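Invasion protein INVA (PDB 2X49) forms part of the export apparatus of the Salmonella type III secretion system, used in invading the intestinal epithelium, and is seen here as its C-terminal domain. Local coordinates at residues L12-K16 with S17-D21. Sequence-based numbering, arbitrary orientation.
Sequences LLVPK and SRRED
Pro15 offers a puckered ring rather than a flat one, and neither guanidinium lies over it: the aliphatic root of Arg18 meets its CB-CG bond instead, Arg18 CG lying 4.0 Å from both Pro15 CB and Pro15 CG, and the two side chains cross obliquely. Pro15 CB also lies 3.7 Å from Ser17 OG, a van der Waals contact, since that hydroxyl is hydrogen-bonded to Asp56 OD1. The Arg18 guanidinium leads away from the ring, the chain bending at chi2 (-78°), to a salt bridge with Asp76 and a hydrogen bond with the carbonyl of Asp56. Arg19 bends at chi2 (82°), which sets its CD 3.9 Å from Val14 CG2, the two chains crossing at about a right angle, while its guanidinium goes to Asp50 and Glu23. The backbone closes the turn from strand 10-14 into helix 16-24: Arg18 N donates to Pro15 O at 2.9 Å, with an N-H...O angle of 157°. The next bond, Arg19 N to Lys16 O, is weak at 3.4 Å, and a water bridges that same oxygen, 2.8 Å from Lys16 O, to Glu20 N. The chemistry thus divides: carbon contacts, one good and one weak backbone bond and the water link accompany the turn, while Lys16 NZ and Arg19 NH1, 6.4 Å apart, pair with OD2 and OD1 of Asp50, at the end of neighbouring strand 46-50, whose one carboxylate probably balances both.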
ATOM      1  N   LEU A  12      15.820   3.924  10.797  1.00 16.00           N
ATOM      2  CA  LEU A  12      14.705   4.529  11.559  1.00 17.52           C
ATOM      3  C   LEU A  12      15.289   5.423  12.633  1.00 17.27           C
ATOM      4  O   LEU A  12      16.038   4.979  13.473  1.00 17.97           O
ATOM      5  CB  LEU A  12      13.845   3.471  12.217  1.00 18.23           C
ATOM      6  CG  LEU A  12      13.223   2.425  11.322  1.00 20.10           C
ATOM      7  CD1 LEU A  12      12.451   1.330  12.078  1.00 21.01           C
ATOM      8  CD2 LEU A  12      12.296   3.091  10.367  1.00 19.33           C
ATOM      9  N   LEU A  13      14.980   6.691  12.556  1.00 15.96           N
ATOM     10  CA  LEU A  13      15.360   7.633  13.647  1.00 16.48           C
ATOM     11  C   LEU A  13      14.222   7.530  14.668  1.00 16.43           C
ATOM     12  O   LEU A  13      13.065   7.665  14.346  1.00 17.89           O
ATOM     13  CB  LEU A  13      15.496   9.066  13.158  1.00 17.55           C
ATOM     14  CG  LEU A  13      16.460   9.377  11.999  1.00 16.79           C
ATOM     15  CD1 LEU A  13      16.488  10.846  11.706  1.00 18.52           C
ATOM     16  CD2 LEU A  13      17.842   8.776  12.292  1.00 17.71           C
ATOM     17  N   VAL A  14      14.610   7.255  15.906  1.00 16.47           N
ATOM     18  CA  VAL A  14      13.690   7.028  17.028  1.00 17.65           C
ATOM     19  C   VAL A  14      14.063   7.931  18.207  1.00 16.79           C
ATOM     20  O   VAL A  14      15.167   8.418  18.301  1.00 16.98           O
ATOM     21  CB  VAL A  14      13.695   5.534  17.454  1.00 18.16           C
ATOM     22  CG1 VAL A  14      13.412   4.632  16.205  1.00 21.22           C
ATOM     23  CG2 VAL A  14      15.020   5.154  18.098  1.00 18.78           C
ATOM     24  N   PRO A  15      13.103   8.149  19.100  1.00 16.17           N
ATOM     25  CA  PRO A  15      13.470   8.900  20.297  1.00 16.20           C
ATOM     26  C   PRO A  15      14.376   8.102  21.212  1.00 15.39           C
ATOM     27  O   PRO A  15      14.171   6.946  21.442  1.00 16.72           O
ATOM     28  CB  PRO A  15      12.110   9.141  20.984  1.00 16.80           C
ATOM     29  CG  PRO A  15      11.055   8.844  19.980  1.00 17.61           C
ATOM     30  CD  PRO A  15      11.667   7.791  19.089  1.00 16.39           C
ATOM     31  N   LYS A  16      15.377   8.796  21.711  1.00 17.42           N
ATOM     32  CA  LYS A  16      16.301   8.238  22.698  1.00 17.28           C
ATOM     33  C   LYS A  16      15.545   7.568  23.840  1.00 17.18           C
ATOM     34  O   LYS A  16      15.893   6.474  24.290  1.00 16.15           O
ATOM     35  CB  LYS A  16      17.292   9.302  23.195  1.00 18.12           C
ATOM     36  CG  LYS A  16      18.351   8.789  24.131  1.00 19.93           C
ATOM     37  CD  LYS A  16      19.348   9.869  24.571  1.00 21.31           C
ATOM     38  CE  LYS A  16      20.223  10.465  23.432  1.00 24.86           C
ATOM     39  NZ  LYS A  16      20.898   9.442  22.560  1.00 26.89           N
ATOM     40  N   SER A  17      14.455   8.216  24.213  1.00 18.02           N
ATOM     41  CA  SER A  17      13.585   7.753  25.310  1.00 17.99           C
ATOM     42  C   SER A  17      12.843   6.465  25.044  1.00 17.08           C
ATOM     43  O   SER A  17      12.308   5.872  25.977  1.00 18.35           O
ATOM     44  CB  SER A  17      12.526   8.789  25.709  1.00 18.92           C
ATOM     45  OG  SER A  17      11.602   9.024  24.648  1.00 20.67           O
ATOM     46  N   ARG A  18      12.771   6.066  23.774  1.00 16.86           N
ATOM     47  CA  ARG A  18      12.042   4.848  23.368  1.00 16.24           C
ATOM     48  C   ARG A  18      12.952   3.738  22.847  1.00 16.79           C
ATOM     49  O   ARG A  18      12.517   2.623  22.605  1.00 16.73           O
ATOM     50  CB  ARG A  18      10.988   5.180  22.280  1.00 17.39           C
ATOM     51  CG  ARG A  18       9.921   6.201  22.706  1.00 16.83           C
ATOM     52  CD  ARG A  18       8.889   5.612  23.561  1.00 16.51           C
ATOM     53  NE  ARG A  18       7.762   6.525  23.708  1.00 17.64           N
ATOM     54  CZ  ARG A  18       6.737   6.330  24.540  1.00 14.87           C
ATOM     55  NH1 ARG A  18       6.717   5.246  25.300  1.00 14.98           N
ATOM     56  NH2 ARG A  18       5.733   7.183  24.583  1.00 15.45           N
ATOM     57  N   ARG A  19      14.222   4.063  22.671  1.00 16.38           N
ATOM     58  CA  ARG A  19      15.175   3.157  21.978  1.00 17.74           C
ATOM     59  C   ARG A  19      15.247   1.784  22.635  1.00 16.98           C
ATOM     60  O   ARG A  19      15.178   0.727  21.957  1.00 17.75           O
ATOM     61  CB  ARG A  19      16.579   3.808  21.870  1.00 17.09           C
ATOM     62  CG  ARG A  19      17.732   2.942  21.397  1.00 19.67           C
ATOM     63  CD  ARG A  19      17.676   2.908  19.843  1.00 21.90           C
ATOM     64  NE  ARG A  19      18.835   2.200  19.308  1.00 20.53           N
ATOM     65  CZ  ARG A  19      20.010   2.741  18.987  1.00 19.43           C
ATOM     66  NH1 ARG A  19      20.260   4.028  19.139  1.00 20.36           N
ATOM     67  NH2 ARG A  19      20.994   1.958  18.567  1.00 19.19           N
ATOM     68  N   GLU A  20      15.381   1.780  23.948  1.00 16.94           N
ATOM     69  CA  GLU A  20      15.584   0.509  24.670  1.00 16.52           C
ATOM     70  C   GLU A  20      14.329  -0.365  24.496  1.00 16.59           C
ATOM     71  O   GLU A  20      14.409  -1.563  24.270  1.00 16.08           O
ATOM     72  CB  GLU A  20      15.936   0.730  26.144  1.00 17.00           C
ATOM     73  CG  GLU A  20      16.114  -0.517  26.908  1.00 19.11           C
ATOM     74  CD  GLU A  20      16.602  -0.257  28.349  1.00 21.85           C
ATOM     75  OE1 GLU A  20      16.254   0.799  28.916  1.00 27.88           O
ATOM     76  OE2 GLU A  20      17.280  -1.125  28.918  1.00 27.17           O
ATOM     77  N   ASP A  21      13.174   0.260  24.615  1.00 16.11           N
ATOM     78  CA  ASP A  21      11.891  -0.470  24.478  1.00 16.21           C
ATOM     79  C   ASP A  21      11.671  -1.037  23.076  1.00 16.21           C
ATOM     80  O   ASP A  21      11.148  -2.110  22.934  1.00 17.69           O
ATOM     81  CB  ASP A  21      10.683   0.373  24.849  1.00 17.35           C
ATOM     82  CG  ASP A  21      10.531   0.526  26.340  1.00 20.06           C
ATOM     83  OD1 ASP A  21      11.283  -0.105  27.123  1.00 22.95           O
ATOM     84  OD2 ASP A  21       9.643   1.307  26.734  1.00 23.52           O
TER
HETATM   85  O   HOH W   1      15.516   4.088  25.800  1.00 16.80           O